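Local coordinates for Thiol:disulfide interchange protein DsbA (Neisseria meningitidis MC58, PDB 3HZ8) that probably acts as a disulfide oxidoreductase of the periplasm, passing on the disulfide of its redox-active centre in the manner of the DsbA branch of the thioredoxin family, at residues A[161-166]-A[186-191]; A[3-8]-A[175-180]; A[74-79]-A[125-130]; A[80-85]-A[131-136]. The protein carries 1 engineered substitution. All coordinates share one frame; numbering follows the deposited sequence.

How the contacts relate
The contacts form two pairs well separated in space, with centres about 29 to 34 Å apart between pairs. Contacts 1 and 2 share helix 171-191, which lies against the thioredoxin-type sheet: contact 1 ties it to the strand 164-166 by a buried tyrosine and a glutamate, contact 2 lays the N-terminal loop on it through leucines near the surface. Contacts 3 and 4 follow one another along helices 71-83 and 124-132, with centres about 4 Å apart, in the helical part of the molecule. Contact 3 is fully buried and apolar, built largely from alanines; contact 4, at the helix ends, is partly buried and sets a methionine against polar groups. Arg75 bridges the two, bonding to Ser133 and Ser136.

Contact 1 (A[161-166]-A[186-191]); sequences GGKYKV and REEQKA
Tyr164, at the start of strand 164-166, brings its hydroxyl end up to the carboxylate of Glu188, one of the last residues of helix 171-191. This is the sheet-to-helix interface of a thioredoxin-like fold: the C-terminal helix lies along one side of the sheet, and Leu181, Lys184 and Val185 of the same helix also pack on the tyrosine. The two side chains approach from opposite directions. Tyr164 OH gives a hydrogen bond of 2.7 Å to Glu188 OE1, meeting that oxygen on its syn side and 17° out of the carboxylate plane; Tyr164 OH is also 2.6 Å from Glu188 OE2, and the hydroxyl stands before both oxygens. Ring and carboxylate are turned 34° against each other, with OE1 in the ring plane at its edge. Glu188 runs straight out beyond CG, spanning the gap to the sheet.

Gly161 and Gly162, both with positive phi, make the turn between strands 157-160 and 164-166, and Lys163 and Tyr164 together face Val160 as a classic beta bulge. Lys163 CG sits over the ring centre of Tyr164, 3.5 Å above the plane, while Lys163 NZ stays 4.5 Å from Glu188 OE1, too far for a salt bridge.

Contact 2 (A[3-8]-A[175-180]); sequences AGLVEG and MNTIDL
Leu5 and Leu180 carry this contact where the N-terminal loop runs by helix 171-191; the two side chains run alongside each other, pointing opposite ways, and no hydrogen bond crosses between the segments. The branch point of Leu5 sits over the base of the other leucine: its CG is 3.8 Å from Leu180 CB. From there the two methyls part company. Leu5 CD1 lies against the backbone, 3.9 Å from Leu180 O, whereas Leu5 CD2 turns back one helical turn and comes 4.1 Å from Thr177 CG2. That threonine methyl is placed opposite its own backbone N (the hydroxyl has chi1 -55°), which turns a carbon rather than the hydroxyl oxygen to Leu5.

In a thioredoxin-type fold such as that of DsbA, the final helix packs against the sheet; here residues 3-8, which precede the first short strand, 11-13, lie on an outer flank of that helix. Within the N-terminal loop the Asn10 side chain hydrogen-bonds to Gly4 O and Val6 N, and Leu5 also rests on Tyr11, Leu181 and Lys184.

Leu180 returns the contact with its own tip. It projects toward the loop, and its CD1 methyl lies 4.0 Å from Gly4 CA, a position where the chain has no side chain to intervene.

Contact 3 (A[74-79]-A[125-130]); sequences ARLAAA and KKVLAA
Val127 leans across to helix 71-83 and meets chiefly Ala79. Its CB directs the two methyls to different parts of that alanine. CG1, set anti to the backbone N (chi1 175°), presses on Ala79 CB at 3.8 Å and extends toward one delta methyl of Leu76, CD1, which is 4.3 Å from Val127 CG1. CG2 passes on the other side and comes only within 4.2 Å of Ala79 O. Behind the side chain, the Val127 carbonyl oxygen is also against the same methyl, 3.5 Å from Ala79 CB.

One turn further on, Ala130 takes over. Its CB lies 3.7 Å from Ala79 O and 3.9 Å from Ala79 CB, and the CA atoms of Ala79 and Ala130 approach to 4.8 Å. The axes of segments 74-79 and 125-130 approach to 8.9 Å, at an angle of 122° between their N-to-C directions. The two helices belong to the helical part that DsbA proteins carry inserted into the thioredoxin fold, and Leu112 and Leu116 of helix 109-118 extend the apolar layer around Leu76.

Nothing polar bonds across these segments: methyls meet methyls and carbonyl oxygens by van der Waals contact alone, so the fit rests on shape, and the small alanines are what allow the backbones to come so near.

Contact 4 (A[80-85]-A[131-136]); sequences VDMAAA and YESPES
Glu135 offers a flat carboxylate, and Met82 lies over one of its faces. The contact joins the end of helix 71-83 to the junction between helices 124-132 and 134-149, in the helical portion that DsbA carries within its thioredoxin fold. In the conformer described here, one of two modelled, Met82 CE stands 3.5 Å above the plane, nearly over Glu135 CD, with Met82 SD and CG strung along the same face. At one end of that row Met82 CG is 3.3 Å from Glu135 OE2, an oxygen that also takes a salt bridge from Arg139 NE. The carboxylate is thus held from its own helix while a thioether chain lines its face.

The serines at the junction have polar partners of their own. Ser133 OG bonds to Ala130 O, Arg75 NH2 to Ser133 O, and Arg75 NE to Ser136 OG, while the guanidinium also makes a cation-pi contact with Tyr131. The approach of Met82 CE to Ser133 OG, 3.1 Å, is short for a methyl and, resting on one of two conformers, doubtful.

Met82 projects from the last turn, its CG anti to the carbonyl carbon (chi1 -65°), and a bend at chi3 (55°) brings the methyl over the Glu135 carboxylate. Along the way Met82 SD lies 3.7 Å from Ser136 N and 3.8 Å from Ser136 CB.

Contact 1 (A[161-166]-A[186-191])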
loop_
_atom_site.group_PDB
_atom_site.type_symbol
_atom_site.label_atom_id
_atom_site.label_comp_id
_atom_site.label_asym_id
_atom_site.label_seq_id
_atom_site.Cartn_x
_atom_site.Cartn_y
_atom_site.Cartn_z
ATOM N N GLY A 161 8.235 6.508 7.491
ATOM C CA GLY A 161 9.080 6.283 8.665
ATOM C C GLY A 161 8.334 5.735 9.863
ATOM O O GLY A 161 8.781 5.913 11.001
ATOM N N GLY A 162 7.186 5.096 9.615
ATOM C CA GLY A 162 6.348 4.559 10.688
ATOM C C GLY A 162 5.564 5.578 11.505
ATOM O O GLY A 162 4.706 5.205 12.304
ATOM N N LYS A 163 5.834 6.870 11.319
ATOM C CA LYS A 163 5.267 7.861 12.246
ATOM C C LYS A 163 4.664 9.134 11.643
ATOM O O LYS A 163 3.963 9.844 12.346
ATOM C CB LYS A 163 6.317 8.268 13.292
ATOM C CG LYS A 163 7.522 8.996 12.703
ATOM C CD LYS A 163 8.611 9.318 13.728
ATOM C CE LYS A 163 8.121 10.226 14.861
ATOM N NZ LYS A 163 9.208 10.521 15.884
ATOM N N TYR A 164 4.954 9.434 10.377
ATOM C CA TYR A 164 4.517 10.699 9.776
ATOM C C TYR A 164 3.457 10.463 8.712
ATOM O O TYR A 164 3.748 9.909 7.656
ATOM C CB TYR A 164 5.704 11.467 9.179
ATOM C CG TYR A 164 6.779 11.798 10.197
ATOM C CD1 TYR A 164 6.487 12.534 11.337
ATOM C CD2 TYR A 164 8.089 11.384 10.000
ATOM C CE1 TYR A 164 7.479 12.852 12.272
ATOM C CE2 TYR A 164 9.091 11.697 10.926
ATOM C CZ TYR A 164 8.774 12.423 12.059
ATOM O OH TYR A 164 9.748 12.712 12.988
ATOM N N LYS A 165 2.230 10.893 8.999
ATOM C CA LYS A 165 1.120 10.729 8.075
ATOM C C LYS A 165 1.085 11.911 7.120
ATOM O O LYS A 165 1.091 13.060 7.568
ATOM C CB LYS A 165 -0.208 10.650 8.843
ATOM C CG LYS A 165 -1.449 10.514 7.947
ATOM C CD LYS A 165 -2.724 10.361 8.770
ATOM C CE LYS A 165 -3.930 10.412 7.867
ATOM N NZ LYS A 165 -5.197 10.195 8.604
ATOM N N VAL A 166 1.055 11.621 5.820
ATOM C CA VAL A 166 0.918 12.661 4.805
ATOM C C VAL A 166 -0.511 13.198 4.801
ATOM O O VAL A 166 -1.461 12.429 4.767
ATOM C CB VAL A 166 1.256 12.118 3.407
ATOM C CG1 VAL A 166 1.089 13.210 2.355
ATOM C CG2 VAL A 166 2.672 11.571 3.391
ATOM N N ARG A 186 15.389 9.961 7.665
ATOM C CA ARG A 186 16.750 9.520 7.373
ATOM C C ARG A 186 17.714 10.133 8.376
ATOM O O ARG A 186 18.559 9.439 8.950
ATOM C CB ARG A 186 17.127 9.922 5.938
ATOM C CG ARG A 186 18.386 9.285 5.380
ATOM C CD ARG A 186 18.606 9.723 3.936
ATOM N NE ARG A 186 17.778 8.985 2.978
ATOM C CZ ARG A 186 16.773 9.500 2.270
ATOM N NH1 ARG A 186 16.446 10.782 2.385
ATOM N NH2 ARG A 186 16.100 8.729 1.429
ATOM N N GLU A 187 17.557 11.428 8.618
ATOM C CA GLU A 187 18.468 12.148 9.498
ATOM C C GLU A 187 18.139 12.034 10.993
ATOM O O GLU A 187 19.032 12.164 11.837
ATOM C CB GLU A 187 18.615 13.597 9.038
ATOM C CG GLU A 187 19.139 13.732 7.590
ATOM C CD GLU A 187 20.407 12.911 7.288
ATOM O OE1 GLU A 187 21.134 12.519 8.231
ATOM O OE2 GLU A 187 20.684 12.664 6.090
ATOM N N GLU A 188 16.873 11.778 11.312
ATOM C CA GLU A 188 16.463 11.423 12.673
ATOM C C GLU A 188 17.083 10.102 13.096
ATOM O O GLU A 188 17.656 10.002 14.183
ATOM C CB GLU A 188 14.938 11.291 12.771
ATOM C CG GLU A 188 14.213 12.599 12.899
ATOM C CD GLU A 188 12.725 12.431 13.124
ATOM O OE1 GLU A 188 12.126 11.457 12.616
ATOM O OE2 GLU A 188 12.148 13.294 13.814
ATOM N N GLN A 189 16.952 9.098 12.226
ATOM C CA GLN A 189 17.408 7.732 12.491
ATOM C C GLN A 189 18.936 7.635 12.559
ATOM O O GLN A 189 19.475 6.784 13.276
ATOM C CB GLN A 189 16.829 6.742 11.456
ATOM C CG GLN A 189 15.298 6.526 11.557
ATOM C CD GLN A 189 14.727 5.524 10.547
ATOM O OE1 GLN A 189 15.400 5.101 9.603
ATOM N NE2 GLN A 189 13.463 5.150 10.744
ATOM N N LYS A 190 19.623 8.508 11.821
ATOM C CA LYS A 190 21.088 8.578 11.857
ATOM C C LYS A 190 21.590 9.302 13.106
ATOM O O LYS A 190 22.578 8.880 13.718
ATOM C CB LYS A 190 21.638 9.252 10.600
ATOM C CG LYS A 190 21.635 8.372 9.364
ATOM C CD LYS A 190 21.854 9.218 8.121
ATOM C CE LYS A 190 21.806 8.387 6.854
ATOM N NZ LYS A 190 21.897 9.269 5.657
ATOM N N ALA A 191 20.906 10.387 13.476
ATOM C CA ALA A 191 21.234 11.167 14.675
ATOM C C ALA A 191 21.018 10.388 15.975
ATOM O O ALA A 191 21.624 10.705 17.002
ATOM C CB ALA A 191 20.435 12.456 14.703
#

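Contact 2 (A[3-8]-A[175-180])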
loop_
_atom_site.group_PDB
_atom_site.type_symbol
_atom_site.label_atom_id
_atom_site.label_comp_id
_atom_site.label_asym_id
_atom_site.label_seq_id
_atom_site.Cartn_x
_atom_site.Cartn_y
_atom_site.Cartn_z
ATOM N N ALA A 3 6.662 27.282 4.845
ATOM C CA ALA A 3 7.383 26.544 3.805
ATOM C C ALA A 3 7.877 25.178 4.293
ATOM O O ALA A 3 8.248 25.014 5.463
ATOM C CB ALA A 3 8.553 27.372 3.270
ATOM N N GLY A 4 7.877 24.201 3.389
ATOM C CA GLY A 4 8.287 22.847 3.729
ATOM C C GLY A 4 7.293 22.161 4.644
ATOM O O GLY A 4 6.085 22.353 4.525
ATOM N N LEU A 5 7.813 21.361 5.563
ATOM C CA LEU A 5 6.978 20.579 6.461
ATOM C C LEU A 5 6.333 21.436 7.533
ATOM O O LEU A 5 7.017 22.166 8.245
ATOM C CB LEU A 5 7.823 19.483 7.101
ATOM C CG LEU A 5 8.263 18.380 6.135
ATOM C CD1 LEU A 5 9.262 17.491 6.833
ATOM C CD2 LEU A 5 7.069 17.579 5.593
ATOM N N VAL A 6 5.009 21.373 7.630
ATOM C CA VAL A 6 4.302 22.091 8.679
ATOM C C VAL A 6 3.355 21.117 9.371
ATOM O O VAL A 6 2.377 20.658 8.784
ATOM C CB VAL A 6 3.533 23.327 8.122
ATOM C CG1 VAL A 6 2.683 23.978 9.210
ATOM C CG2 VAL A 6 4.504 24.346 7.519
ATOM N N GLU A 7 3.663 20.796 10.626
ATOM C CA GLU A 7 2.853 19.862 11.367
ATOM C C GLU A 7 1.427 20.360 11.513
ATOM O O GLU A 7 1.188 21.519 11.890
ATOM C CB GLU A 7 3.468 19.575 12.732
ATOM C CG GLU A 7 2.829 18.375 13.408
ATOM C CD GLU A 7 3.439 18.049 14.747
ATOM O OE1 GLU A 7 4.550 18.539 15.052
ATOM O OE2 GLU A 7 2.802 17.285 15.491
ATOM N N GLY A 8 0.478 19.479 11.210
ATOM C CA GLY A 8 -0.941 19.805 11.242
ATOM C C GLY A 8 -1.460 20.334 9.918
ATOM O O GLY A 8 -2.681 20.477 9.743
ATOM N N MET A 175 3.658 13.891 -3.101
ATOM C CA MET A 175 4.937 13.225 -3.375
ATOM C C MET A 175 6.119 14.036 -2.853
ATOM O O MET A 175 7.082 13.477 -2.324
ATOM C CB MET A 175 5.104 12.927 -4.874
ATOM C CG MET A 175 4.031 12.026 -5.480
ATOM S SD MET A 175 3.821 10.413 -4.678
ATOM C CE MET A 175 2.369 10.720 -3.644
ATOM N N ASN A 176 6.036 15.363 -2.996
ATOM C CA ASN A 176 7.023 16.268 -2.410
ATOM C C ASN A 176 7.070 16.141 -0.883
ATOM O O ASN A 176 8.143 16.087 -0.279
ATOM C CB ASN A 176 6.709 17.716 -2.802
ATOM C CG ASN A 176 6.811 17.968 -4.301
ATOM O OD1 ASN A 176 7.588 17.317 -5.006
ATOM N ND2 ASN A 176 6.050 18.951 -4.791
ATOM N N THR A 177 5.895 16.093 -0.259
ATOM C CA THR A 177 5.814 15.853 1.191
ATOM C C THR A 177 6.515 14.538 1.574
ATOM O O THR A 177 7.286 14.501 2.536
ATOM C CB THR A 177 4.342 15.879 1.686
ATOM O OG1 THR A 177 3.750 17.121 1.300
ATOM C CG2 THR A 177 4.249 15.767 3.213
ATOM N N ILE A 178 6.275 13.477 0.816
ATOM C CA ILE A 178 6.948 12.200 1.082
ATOM C C ILE A 178 8.468 12.377 1.076
ATOM O O ILE A 178 9.152 11.903 1.982
ATOM C CB ILE A 178 6.506 11.096 0.083
ATOM C CG1 ILE A 178 5.043 10.704 0.357
ATOM C CG2 ILE A 178 7.432 9.840 0.166
ATOM C CD1 ILE A 178 4.407 9.839 -0.701
ATOM N N ASP A 179 8.990 13.067 0.062
ATOM C CA ASP A 179 10.438 13.282 -0.037
ATOM C C ASP A 179 10.997 14.033 1.169
ATOM O O ASP A 179 12.065 13.679 1.682
ATOM C CB ASP A 179 10.767 14.037 -1.322
ATOM C CG ASP A 179 10.509 13.207 -2.578
ATOM O OD1 ASP A 179 10.296 11.975 -2.456
ATOM O OD2 ASP A 179 10.540 13.802 -3.682
ATOM N N LEU A 180 10.299 15.084 1.594
ATOM C CA LEU A 180 10.720 15.870 2.756
ATOM C C LEU A 180 10.666 15.032 4.022
ATOM O O LEU A 180 11.588 15.095 4.850
ATOM C CB LEU A 180 9.863 17.139 2.917
ATOM C CG LEU A 180 9.945 18.219 1.831
ATOM C CD1 LEU A 180 8.899 19.282 2.103
ATOM C CD2 LEU A 180 11.337 18.814 1.843
#

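Contact 3 (A[74-79]-A[125-130])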
loop_
_atom_site.group_PDB
_atom_site.type_symbol
_atom_site.label_atom_id
_atom_site.label_comp_id
_atom_site.label_asym_id
_atom_site.label_seq_id
_atom_site.Cartn_x
_atom_site.Cartn_y
_atom_site.Cartn_z
ATOM N N ALA A 74 -7.692 -8.428 0.827
ATOM C CA ALA A 74 -6.376 -8.368 1.462
ATOM C C ALA A 74 -5.500 -9.568 1.056
ATOM O O ALA A 74 -4.293 -9.402 0.812
ATOM C CB ALA A 74 -6.512 -8.250 2.975
ATOM N N ARG A 75 -6.095 -10.762 0.950
ATOM C CA ARG A 75 -5.352 -11.931 0.473
ATOM C C ARG A 75 -4.881 -11.757 -0.977
ATOM O O ARG A 75 -3.771 -12.185 -1.333
ATOM C CB ARG A 75 -6.190 -13.204 0.611
ATOM C CG ARG A 75 -5.324 -14.454 0.595
ATOM C CD ARG A 75 -6.081 -15.728 0.942
ATOM N NE ARG A 75 -5.128 -16.823 1.043
ATOM C CZ ARG A 75 -5.449 -18.093 1.281
ATOM N NH1 ARG A 75 -6.718 -18.442 1.442
ATOM N NH2 ARG A 75 -4.485 -19.013 1.350
ATOM N N LEU A 76 -5.720 -11.140 -1.811
ATOM C CA LEU A 76 -5.299 -10.746 -3.166
ATOM C C LEU A 76 -4.111 -9.788 -3.134
ATOM O O LEU A 76 -3.157 -9.970 -3.894
ATOM C CB LEU A 76 -6.459 -10.117 -3.947
ATOM C CG LEU A 76 -6.126 -9.575 -5.343
ATOM C CD1 LEU A 76 -5.442 -10.626 -6.213
ATOM C CD2 LEU A 76 -7.350 -8.996 -6.013
ATOM N N ALA A 77 -4.184 -8.750 -2.295
ATOM C CA ALA A 77 -3.076 -7.790 -2.186
ATOM C C ALA A 77 -1.793 -8.517 -1.778
ATOM O O ALA A 77 -0.708 -8.273 -2.351
ATOM C CB ALA A 77 -3.417 -6.689 -1.194
ATOM N N ALA A 78 -1.920 -9.419 -0.804
ATOM C CA ALA A 78 -0.803 -10.241 -0.350
ATOM C C ALA A 78 -0.233 -11.034 -1.525
ATOM O O ALA A 78 0.973 -11.026 -1.752
ATOM C CB ALA A 78 -1.261 -11.166 0.753
ATOM N N ALA A 79 -1.107 -11.686 -2.288
ATOM C CA ALA A 79 -0.672 -12.513 -3.413
ATOM C C ALA A 79 0.071 -11.711 -4.490
ATOM O O ALA A 79 1.048 -12.200 -5.080
ATOM C CB ALA A 79 -1.876 -13.218 -4.017
ATOM N N LYS A 125 -1.363 -16.682 -13.188
ATOM C CA LYS A 125 -1.231 -18.022 -12.605
ATOM C C LYS A 125 -0.331 -18.057 -11.371
ATOM O O LYS A 125 -0.632 -18.775 -10.416
ATOM C CB LYS A 125 -0.773 -19.056 -13.651
ATOM C CG LYS A 125 -1.754 -19.226 -14.813
ATOM C CD LYS A 125 -1.335 -20.325 -15.800
ATOM C CE LYS A 125 -0.026 -20.016 -16.521
ATOM N NZ LYS A 125 -0.176 -18.927 -17.530
ATOM N N LYS A 126 0.759 -17.279 -11.384
ATOM C CA LYS A 126 1.651 -17.208 -10.216
ATOM C C LYS A 126 0.987 -16.500 -9.040
ATOM O O LYS A 126 1.156 -16.919 -7.895
ATOM C CB LYS A 126 3.006 -16.566 -10.550
ATOM C CG LYS A 126 3.980 -17.488 -11.316
ATOM C CD LYS A 126 4.283 -18.786 -10.572
ATOM C CE LYS A 126 5.539 -19.492 -11.125
ATOM N NZ LYS A 126 5.483 -19.771 -12.601
ATOM N N VAL A 127 0.226 -15.446 -9.333
ATOM C CA VAL A 127 -0.534 -14.740 -8.296
ATOM C C VAL A 127 -1.634 -15.653 -7.725
ATOM O O VAL A 127 -1.850 -15.702 -6.517
ATOM C CB VAL A 127 -1.083 -13.392 -8.797
ATOM C CG1 VAL A 127 -1.977 -12.744 -7.736
ATOM C CG2 VAL A 127 0.085 -12.447 -9.147
ATOM N N LEU A 128 -2.291 -16.417 -8.599
ATOM C CA LEU A 128 -3.224 -17.445 -8.127
ATOM C C LEU A 128 -2.556 -18.450 -7.168
ATOM O O LEU A 128 -3.091 -18.742 -6.106
ATOM C CB LEU A 128 -3.869 -18.171 -9.312
ATOM C CG LEU A 128 -4.852 -19.282 -8.928
ATOM C CD1 LEU A 128 -5.949 -18.806 -7.966
ATOM C CD2 LEU A 128 -5.447 -19.949 -10.184
ATOM N N ALA A 129 -1.379 -18.956 -7.542
ATOM C CA ALA A 129 -0.629 -19.859 -6.665
ATOM C C ALA A 129 -0.299 -19.217 -5.321
ATOM O O ALA A 129 -0.404 -19.856 -4.283
ATOM C CB ALA A 129 0.646 -20.354 -7.353
ATOM N N ALA A 130 0.095 -17.947 -5.364
ATOM C CA ALA A 130 0.361 -17.192 -4.148
ATOM C C ALA A 130 -0.902 -17.048 -3.297
ATOM O O ALA A 130 -0.832 -17.171 -2.075
ATOM C CB ALA A 130 0.945 -15.819 -4.476
#

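Contact 4 (A[80-85]-A[131-136])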
loop_
_atom_site.group_PDB
_atom_site.type_symbol
_atom_site.label_atom_id
_atom_site.label_comp_id
_atom_site.label_asym_id
_atom_site.label_seq_id
_atom_site.Cartn_x
_atom_site.Cartn_y
_atom_site.Cartn_z
ATOM N N VAL A 80 -0.403 -10.496 -4.768
ATOM C CA VAL A 80 0.236 -9.610 -5.749
ATOM C C VAL A 80 1.628 -9.248 -5.254
ATOM O O VAL A 80 2.594 -9.270 -6.018
ATOM C CB VAL A 80 -0.601 -8.323 -5.981
ATOM C CG1 VAL A 80 0.212 -7.232 -6.721
ATOM C CG2 VAL A 80 -1.880 -8.655 -6.718
ATOM N N ASP A 81 1.731 -8.916 -3.972
ATOM C CA ASP A 81 3.020 -8.580 -3.386
ATOM C C ASP A 81 4.007 -9.734 -3.546
ATOM O O ASP A 81 5.167 -9.513 -3.912
ATOM C CB ASP A 81 2.853 -8.210 -1.913
ATOM C CG ASP A 81 3.534 -6.917 -1.567
ATOM O OD1 ASP A 81 4.249 -6.355 -2.428
ATOM O OD2 ASP A 81 3.337 -6.464 -0.419
ATOM N N MET A 82 3.516 -10.957 -3.309
ATOM C CA MET A 82 4.308 -12.186 -3.380
ATOM C C MET A 82 4.736 -12.518 -4.814
ATOM O O MET A 82 5.904 -12.387 -5.190
ATOM C CB MET A 82 3.496 -13.364 -2.807
ATOM C CG MET A 82 3.179 -13.276 -1.320
ATOM S SD MET A 82 1.955 -14.455 -0.692
ATOM C CE MET A 82 2.695 -15.997 -1.239
ATOM N N ALA A 83 3.768 -12.965 -5.599
ATOM C CA ALA A 83 4.017 -13.519 -6.924
ATOM C C ALA A 83 4.283 -12.491 -8.013
ATOM O O ALA A 83 4.848 -12.819 -9.064
ATOM C CB ALA A 83 2.865 -14.379 -7.317
ATOM N N ALA A 84 3.860 -11.257 -7.785
ATOM C CA ALA A 84 4.006 -10.230 -8.797
ATOM C C ALA A 84 4.919 -9.095 -8.351
ATOM O O ALA A 84 4.797 -7.976 -8.852
ATOM C CB ALA A 84 2.634 -9.691 -9.220
ATOM N N ALA A 85 5.840 -9.378 -7.425
ATOM C CA ALA A 85 6.750 -8.343 -6.917
ATOM C C ALA A 85 7.436 -7.559 -8.043
ATOM O O ALA A 85 7.539 -6.330 -7.965
ATOM C CB ALA A 85 7.785 -8.941 -5.956
ATOM N N TYR A 131 -2.043 -16.783 -3.945
ATOM C CA TYR A 131 -3.318 -16.682 -3.244
ATOM C C TYR A 131 -3.631 -17.983 -2.507
ATOM O O TYR A 131 -4.120 -17.968 -1.380
ATOM C CB TYR A 131 -4.466 -16.323 -4.205
ATOM C CG TYR A 131 -5.821 -16.247 -3.518
ATOM C CD1 TYR A 131 -6.312 -15.032 -3.021
ATOM C CD2 TYR A 131 -6.601 -17.395 -3.331
ATOM C CE1 TYR A 131 -7.545 -14.971 -2.380
ATOM C CE2 TYR A 131 -7.831 -17.336 -2.689
ATOM C CZ TYR A 131 -8.295 -16.121 -2.218
ATOM O OH TYR A 131 -9.510 -16.068 -1.579
ATOM N N GLU A 132 -3.318 -19.107 -3.141
ATOM C CA GLU A 132 -3.644 -20.401 -2.564
ATOM C C GLU A 132 -2.637 -20.873 -1.513
ATOM O O GLU A 132 -2.858 -21.888 -0.857
ATOM C CB GLU A 132 -3.843 -21.439 -3.668
ATOM C CG GLU A 132 -5.034 -21.089 -4.560
ATOM C CD GLU A 132 -5.943 -22.271 -4.859
ATOM O OE1 GLU A 132 -6.291 -22.452 -6.044
ATOM O OE2 GLU A 132 -6.303 -23.018 -3.917
ATOM N N SER A 133 -1.549 -20.121 -1.343
ATOM C CA SER A 133 -0.496 -20.481 -0.393
ATOM C C SER A 133 -0.796 -19.979 1.022
ATOM O O SER A 133 -1.472 -18.957 1.196
ATOM C CB SER A 133 0.852 -19.932 -0.865
ATOM O OG SER A 133 0.911 -18.530 -0.676
ATOM N N PRO A 134 -0.263 -20.672 2.050
ATOM C CA PRO A 134 -0.482 -20.191 3.409
ATOM C C PRO A 134 0.119 -18.800 3.683
ATOM O O PRO A 134 -0.415 -18.112 4.540
ATOM C CB PRO A 134 0.220 -21.242 4.280
ATOM C CG PRO A 134 0.320 -22.448 3.412
ATOM C CD PRO A 134 0.519 -21.922 2.031
ATOM N N GLU A 135 1.203 -18.424 2.984
ATOM C CA GLU A 135 1.838 -17.088 3.122
ATOM C C GLU A 135 0.785 -15.980 2.960
ATOM O O GLU A 135 0.688 -15.086 3.811
ATOM C CB GLU A 135 3.044 -16.903 2.157
ATOM C CG GLU A 135 3.858 -15.574 2.347
ATOM C CD GLU A 135 5.006 -15.330 1.324
ATOM O OE1 GLU A 135 5.615 -16.295 0.823
ATOM O OE2 GLU A 135 5.311 -14.147 1.023
ATOM N N SER A 136 -0.038 -16.069 1.910
ATOM C CA SER A 136 -1.051 -15.035 1.651
ATOM C C SER A 136 -2.128 -14.928 2.746
ATOM O O SER A 136 -2.598 -13.830 3.057
ATOM C CB SER A 136 -1.671 -15.194 0.260
ATOM O OG SER A 136 -2.548 -16.304 0.190
#